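Local atomic coordinates of similarities with probable monooxygenase (Photorhabdus luminescens, PDB entry 4HB9), a protein that binds flavin-adenine dinucleotide and probably works as a flavin-dependent monooxygenase of the aromatic-ring hydroxylase type. Residues P296-W308 against G317-S329. Sequence-based numbering, arbitrary orientation.
With FAD (flavin-adenine dinucleotide), chain B.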
loop_
_atom_site.group_PDB
_atom_site.type_symbol
_atom_site.label_atom_id
_atom_site.label_comp_id
_atom_site.label_asym_id
_atom_site.label_seq_id
_atom_site.Cartn_x
_atom_site.Cartn_y
_atom_site.Cartn_z
ATOM N N PRO A 296 8.459 1.204 -13.087
ATOM C CA PRO A 296 8.418 -0.209 -13.444
ATOM C C PRO A 296 8.513 -1.088 -12.202
ATOM O O PRO A 296 9.282 -0.775 -11.287
ATOM C CB PRO A 296 9.672 -0.371 -14.297
ATOM C CG PRO A 296 10.634 0.617 -13.706
ATOM C CD PRO A 296 9.840 1.723 -13.076
ATOM N N LEU A 297 7.786 -2.201 -12.192
ATOM C CA LEU A 297 7.733 -3.092 -11.030
ATOM C C LEU A 297 7.621 -4.539 -11.470
ATOM O O LEU A 297 6.798 -4.866 -12.328
ATOM C CB LEU A 297 6.499 -2.805 -10.171
ATOM C CG LEU A 297 6.337 -1.486 -9.431
ATOM C CD1 LEU A 297 5.008 -1.536 -8.690
ATOM C CD2 LEU A 297 7.495 -1.273 -8.455
ATOM N N HIS A 298 8.423 -5.402 -10.866
ATOM C CA HIS A 298 8.295 -6.850 -11.064
ATOM C C HIS A 298 7.424 -7.398 -9.940
ATOM O O HIS A 298 7.664 -7.104 -8.774
ATOM C CB HIS A 298 9.675 -7.531 -11.063
ATOM C CG HIS A 298 10.541 -7.122 -12.206
ATOM N ND1 HIS A 298 10.135 -7.224 -13.517
ATOM C CD2 HIS A 298 11.793 -6.600 -12.235
ATOM C CE1 HIS A 298 11.098 -6.783 -14.304
ATOM N NE2 HIS A 298 12.117 -6.408 -13.551
ATOM N N LEU A 299 6.376 -8.150 -10.275
ATOM C CA LEU A 299 5.459 -8.605 -9.252
ATOM C C LEU A 299 6.017 -9.838 -8.586
ATOM O O LEU A 299 6.457 -10.778 -9.261
ATOM C CB LEU A 299 4.069 -8.905 -9.796
ATOM C CG LEU A 299 3.377 -7.735 -10.499
ATOM C CD1 LEU A 299 1.947 -8.145 -10.809
ATOM C CD2 LEU A 299 3.395 -6.462 -9.662
ATOM N N ARG A 300 6.010 -9.799 -7.262
ATOM C CA ARG A 300 6.429 -10.910 -6.433
ATOM C C ARG A 300 5.273 -11.283 -5.520
ATOM O O ARG A 300 4.380 -10.461 -5.266
ATOM C CB ARG A 300 7.705 -10.548 -5.676
ATOM C CG ARG A 300 8.868 -10.357 -6.638
ATOM C CD ARG A 300 10.167 -9.958 -5.971
ATOM N NE ARG A 300 11.201 -9.620 -6.961
ATOM C CZ ARG A 300 11.444 -8.403 -7.462
ATOM N NH1 ARG A 300 10.738 -7.338 -7.083
ATOM N NH2 ARG A 300 12.418 -8.248 -8.357
ATOM N N SER A 301 5.229 -12.541 -5.101
ATOM C CA SER A 301 4.152 -12.992 -4.223
ATOM C C SER A 301 4.755 -13.942 -3.200
ATOM O O SER A 301 5.967 -14.090 -3.144
ATOM C CB SER A 301 3.047 -13.664 -5.039
ATOM O OG SER A 301 1.899 -13.959 -4.272
HETATM N N MSE A 302 3.918 -14.599 -2.410
HETATM C CA MSE A 302 4.441 -15.519 -1.401
HETATM C C MSE A 302 3.554 -16.711 -1.311
HETATM O O MSE A 302 2.379 -16.664 -1.681
HETATM C CB MSE A 302 4.598 -14.849 -0.040
HETATM C CG MSE A 302 3.258 -14.465 0.566
HETATM SE SE MSE A 302 3.613 -13.655 2.318
HETATM C CE MSE A 302 3.287 -11.838 1.657
ATOM N N PRO A 303 4.122 -17.822 -0.845
ATOM C CA PRO A 303 3.231 -18.955 -0.730
ATOM C C PRO A 303 2.225 -18.768 0.412
ATOM O O PRO A 303 2.287 -17.805 1.174
ATOM C CB PRO A 303 4.167 -20.142 -0.504
ATOM C CG PRO A 303 5.486 -19.578 -0.120
ATOM C CD PRO A 303 5.516 -18.120 -0.466
ATOM N N HIS A 304 1.290 -19.693 0.479
ATOM C CA HIS A 304 0.280 -19.754 1.526
ATOM C C HIS A 304 0.945 -19.666 2.906
ATOM O O HIS A 304 1.972 -20.315 3.168
ATOM C CB HIS A 304 -0.490 -21.063 1.330
ATOM C CG HIS A 304 -1.631 -21.277 2.272
ATOM N ND1 HIS A 304 -2.934 -20.967 1.942
ATOM C CD2 HIS A 304 -1.680 -21.881 3.482
ATOM C CE1 HIS A 304 -3.729 -21.322 2.936
ATOM N NE2 HIS A 304 -2.992 -21.870 3.884
ATOM N N LEU A 305 0.399 -18.802 3.759
ATOM C CA LEU A 305 0.946 -18.602 5.104
ATOM C C LEU A 305 0.417 -19.683 6.010
ATOM O O LEU A 305 -0.788 -19.822 6.161
ATOM C CB LEU A 305 0.534 -17.251 5.685
ATOM C CG LEU A 305 1.231 -15.999 5.189
ATOM C CD1 LEU A 305 0.609 -14.781 5.873
ATOM C CD2 LEU A 305 2.724 -16.089 5.472
ATOM N N LEU A 306 1.342 -20.463 6.558
ATOM C CA LEU A 306 1.042 -21.553 7.505
ATOM C C LEU A 306 1.157 -21.005 8.910
ATOM O O LEU A 306 1.911 -20.078 9.140
ATOM C CB LEU A 306 2.067 -22.667 7.356
ATOM C CG LEU A 306 2.086 -23.388 6.004
ATOM C CD1 LEU A 306 3.441 -24.055 5.778
ATOM C CD2 LEU A 306 0.954 -24.390 5.953
ATOM N N PRO A 307 0.433 -21.595 9.867
ATOM C CA PRO A 307 0.593 -21.107 11.240
ATOM C C PRO A 307 2.014 -21.170 11.762
ATOM O O PRO A 307 2.823 -22.019 11.352
ATOM C CB PRO A 307 -0.356 -21.994 12.057
ATOM C CG PRO A 307 -0.738 -23.120 11.169
ATOM C CD PRO A 307 -0.622 -22.614 9.765
ATOM N N TRP A 308 2.342 -20.209 12.616
ATOM C CA TRP A 308 3.584 -20.233 13.351
ATOM C C TRP A 308 3.247 -20.124 14.842
ATOM O O TRP A 308 2.119 -19.757 15.209
ATOM C CB TRP A 308 4.496 -19.109 12.889
ATOM C CG TRP A 308 3.914 -17.738 13.014
ATOM C CD1 TRP A 308 3.948 -16.938 14.123
ATOM C CD2 TRP A 308 3.239 -16.993 11.996
ATOM N NE1 TRP A 308 3.329 -15.735 13.860
ATOM C CE2 TRP A 308 2.870 -15.745 12.567
ATOM C CE3 TRP A 308 2.881 -17.261 10.658
ATOM C CZ2 TRP A 308 2.176 -14.767 11.847
ATOM C CZ3 TRP A 308 2.196 -16.270 9.926
ATOM C CH2 TRP A 308 1.846 -15.044 10.533
ATOM N N GLY A 317 0.614 -5.499 8.134
ATOM C CA GLY A 317 0.773 -4.816 6.861
ATOM C C GLY A 317 1.592 -5.597 5.859
ATOM O O GLY A 317 1.568 -6.835 5.855
ATOM N N ASP A 318 2.305 -4.856 5.002
ATOM C CA ASP A 318 3.163 -5.426 3.955
ATOM C C ASP A 318 4.270 -6.334 4.495
ATOM O O ASP A 318 4.672 -7.276 3.804
ATOM C CB ASP A 318 3.763 -4.330 3.072
ATOM C CG ASP A 318 2.734 -3.719 2.085
ATOM O OD1 ASP A 318 1.589 -4.207 2.013
ATOM O OD2 ASP A 318 3.083 -2.744 1.378
ATOM N N ALA A 319 4.726 -6.086 5.720
ATOM C CA ALA A 319 5.673 -6.970 6.401
ATOM C C ALA A 319 5.284 -8.437 6.318
ATOM O O ALA A 319 6.158 -9.310 6.268
ATOM C CB ALA A 319 5.856 -6.558 7.859
ATOM N N ILE A 320 3.986 -8.711 6.299
ATOM C CA ILE A 320 3.494 -10.074 6.260
ATOM C C ILE A 320 2.519 -10.356 5.096
ATOM O O ILE A 320 2.262 -11.524 4.805
ATOM C CB ILE A 320 2.909 -10.446 7.657
ATOM C CG1 ILE A 320 2.620 -11.943 7.763
ATOM C CG2 ILE A 320 1.668 -9.641 7.969
ATOM C CD1 ILE A 320 3.842 -12.827 7.643
ATOM N N HIS A 321 2.039 -9.309 4.407
ATOM C CA HIS A 321 1.026 -9.404 3.332
ATOM C C HIS A 321 1.481 -9.245 1.900
ATOM O O HIS A 321 0.827 -9.763 0.994
ATOM C CB HIS A 321 0.022 -8.246 3.450
ATOM C CG HIS A 321 -0.922 -8.404 4.563
ATOM N ND1 HIS A 321 -1.685 -9.532 4.710
ATOM C CD2 HIS A 321 -1.208 -7.606 5.612
ATOM C CE1 HIS A 321 -2.423 -9.413 5.797
ATOM N NE2 HIS A 321 -2.132 -8.264 6.370
ATOM N N ASN A 322 2.498 -8.429 1.671
ATOM C CA ASN A 322 2.811 -7.996 0.301
ATOM C C ASN A 322 4.281 -7.894 0.106
ATOM O O ASN A 322 4.906 -7.001 0.659
ATOM C CB ASN A 322 2.214 -6.614 -0.002
ATOM C CG ASN A 322 0.864 -6.685 -0.676
ATOM O OD1 ASN A 322 0.665 -7.469 -1.597
ATOM N ND2 ASN A 322 -0.076 -5.857 -0.221
HETATM N N MSE A 323 4.823 -8.800 -0.699
HETATM C CA MSE A 323 6.245 -8.792 -1.055
HETATM C C MSE A 323 6.556 -7.729 -2.090
HETATM O O MSE A 323 7.719 -7.348 -2.243
HETATM C CB MSE A 323 6.676 -10.181 -1.554
HETATM C CG MSE A 323 6.644 -11.216 -0.428
HETATM SE SE MSE A 323 7.800 -10.764 1.125
HETATM C CE MSE A 323 9.262 -9.787 0.234
ATOM N N THR A 324 5.529 -7.261 -2.809
ATOM C CA THR A 324 5.648 -6.106 -3.714
ATOM C C THR A 324 4.793 -4.933 -3.186
ATOM O O THR A 324 3.575 -5.079 -3.010
ATOM C CB THR A 324 5.182 -6.430 -5.169
ATOM O OG1 THR A 324 5.520 -7.771 -5.529
ATOM C CG2 THR A 324 5.822 -5.464 -6.183
ATOM N N PRO A 325 5.422 -3.772 -2.916
ATOM C CA PRO A 325 4.592 -2.573 -2.706
ATOM C C PRO A 325 3.997 -2.134 -4.050
ATOM O O PRO A 325 4.722 -1.608 -4.897
ATOM C CB PRO A 325 5.582 -1.541 -2.152
ATOM C CG PRO A 325 6.931 -1.998 -2.611
ATOM C CD PRO A 325 6.868 -3.492 -2.784
HETATM N N MSE A 326 2.697 -2.368 -4.242
HETATM C CA MSE A 326 2.095 -2.366 -5.584
HETATM C C MSE A 326 0.680 -1.851 -5.660
HETATM O O MSE A 326 0.104 -1.430 -4.655
HETATM C CB MSE A 326 2.100 -3.831 -6.035
HETATM C CG MSE A 326 1.140 -4.707 -5.221
HETATM SE SE MSE A 326 0.981 -6.496 -6.036
HETATM C CE MSE A 326 -0.573 -7.122 -5.000
ATOM N N THR A 327 0.120 -1.893 -6.875
ATOM C CA THR A 327 -1.311 -1.671 -7.101
ATOM C C THR A 327 -2.011 -2.808 -6.422
ATOM O O THR A 327 -1.675 -3.979 -6.656
ATOM C CB THR A 327 -1.745 -1.854 -8.578
ATOM O OG1 THR A 327 -0.938 -1.040 -9.449
ATOM C CG2 THR A 327 -3.253 -1.515 -8.762
ATOM N N GLY A 328 -3.018 -2.483 -5.629
ATOM C CA GLY A 328 -3.762 -3.512 -4.946
ATOM C C GLY A 328 -4.409 -2.919 -3.733
ATOM O O GLY A 328 -4.825 -1.752 -3.741
ATOM N N SER A 329 -4.473 -3.721 -2.678
ATOM C CA SER A 329 -5.205 -3.347 -1.500
ATOM C C SER A 329 -4.324 -3.407 -0.250
ATOM O O SER A 329 -4.803 -3.659 0.828
ATOM C CB SER A 329 -6.409 -4.263 -1.360
ATOM O OG SER A 329 -5.964 -5.599 -1.229
HETATM P PA FAD B . 4.381 1.229 4.708
HETATM O O1A FAD B . 3.175 2.128 4.632
HETATM O O2A FAD B . 5.352 0.997 3.602
HETATM O O5B FAD B . 5.205 1.628 6.021
HETATM C C5B FAD B . 6.414 0.985 6.380
HETATM C C4B FAD B . 7.133 1.973 7.278
HETATM O O4B FAD B . 8.224 1.295 7.927
HETATM C C3B FAD B . 7.716 3.182 6.519
HETATM O O3B FAD B . 7.434 4.410 7.192
HETATM C C2B FAD B . 9.198 2.866 6.508
HETATM O O2B FAD B . 10.058 3.989 6.443
HETATM C C1B FAD B . 9.356 2.132 7.847
HETATM N N9A FAD B . 10.529 1.265 7.972
HETATM C C8A FAD B . 10.984 0.350 7.076
HETATM N N7A FAD B . 12.063 -0.324 7.570
HETATM C C5A FAD B . 12.293 0.188 8.798
HETATM C C6A FAD B . 13.298 -0.074 9.847
HETATM N N6A FAD B . 14.239 -1.010 9.586
HETATM N N1A FAD B . 13.245 0.653 10.982
HETATM C C2A FAD B . 12.271 1.568 11.189
HETATM N N3A FAD B . 11.317 1.863 10.283
HETATM C C4A FAD B . 11.284 1.204 9.078
HETATM N N1 FAD B . -3.077 0.166 -1.280
HETATM C C2 FAD B . -4.429 0.220 -1.265
HETATM O O2 FAD B . -5.108 -0.403 -0.376
HETATM N N3 FAD B . -5.086 0.946 -2.188
HETATM C C4 FAD B . -4.502 1.605 -3.194
HETATM O O4 FAD B . -5.198 2.252 -4.021
HETATM C C4X FAD B . -3.041 1.558 -3.303
HETATM N N5 FAD B . -2.360 2.212 -4.287
HETATM C C5X FAD B . -1.011 2.126 -4.341
HETATM C C6 FAD B . -0.303 2.766 -5.352
HETATM C C7 FAD B . 1.090 2.698 -5.423
HETATM C C7M FAD B . 1.861 3.397 -6.526
HETATM C C8 FAD B . 1.831 1.921 -4.415
HETATM C C8M FAD B . 3.341 1.838 -4.457
HETATM C C9 FAD B . 1.129 1.278 -3.400
HETATM C C9A FAD B . -0.262 1.343 -3.312
HETATM N N10 FAD B . -0.968 0.684 -2.281
HETATM C C10 FAD B . -2.356 0.765 -2.252
HETATM C "C1'" FAD B . -0.292 -0.146 -1.263
HETATM C "C2'" FAD B . -0.006 0.608 0.034
HETATM O "O2'" FAD B . 0.636 1.845 -0.224
HETATM C "C3'" FAD B . 0.892 -0.254 0.919
HETATM O "O3'" FAD B . 0.416 -1.599 0.881
HETATM C "C4'" FAD B . 0.861 0.242 2.357
HETATM O "O4'" FAD B . 1.714 1.368 2.444
HETATM C "C5'" FAD B . 1.335 -0.806 3.342
HETATM O "O5'" FAD B . 1.261 -0.229 4.630
HETATM P P FAD B . 2.402 -0.632 5.692
HETATM O O1P FAD B . 2.094 0.217 6.902
HETATM O O2P FAD B . 2.458 -2.133 5.800
HETATM O O3P FAD B . 3.830 -0.233 5.079
#
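The backbones of 296-308 and 317-329 run in opposite directions, nearest at Arg-300 and Thr-324 (CA atoms 5.6 Å apart). Here the Thr-324 hydroxyl, not a backbone group, accepts the Arg-300 N-H: OG1 lies 2.7 Å from Arg-300 N (N-H...O angle 158°) and 2.9 Å from Arg-300 O. With OG1 set beside its own backbone N (chi1 -35°), CG2 is directed to His-298 O, 3.6 Å away. Strand 295-301 edges the mixed sheet, paired on its other side with strand 179-191. Gly-317 and Asp-318, at the start of helix 318-321, are consistent with the GD motif of flavoprotein hydroxylases. Asp-318 grips FAD twice, its N donating to O2P while OD2 accepts from the ribityl O3' at 2.9 Å; Asn-322 ND2 donates a hydrogen bond to Asp-318 OD1 from above the carboxylate plane. Met-302, a selenomethionine modelled in two conformers, turns toward 320-323, where its exact fit is doubtful; Ile-320 O is buried without a hydrogen-bonding partner. Leu-305 lies across Ile-320, CD1 to CG1 at 4.0 Å, and Ile-320 CD1 also reaches CH2 of Trp-308, whose NE1 is hydrogen-bonded to Glu-363. Leu-297 CD1 rests 3.8 Å from Pro-325 O, the carbonyl oxygen near the C8M methyl of the flavin.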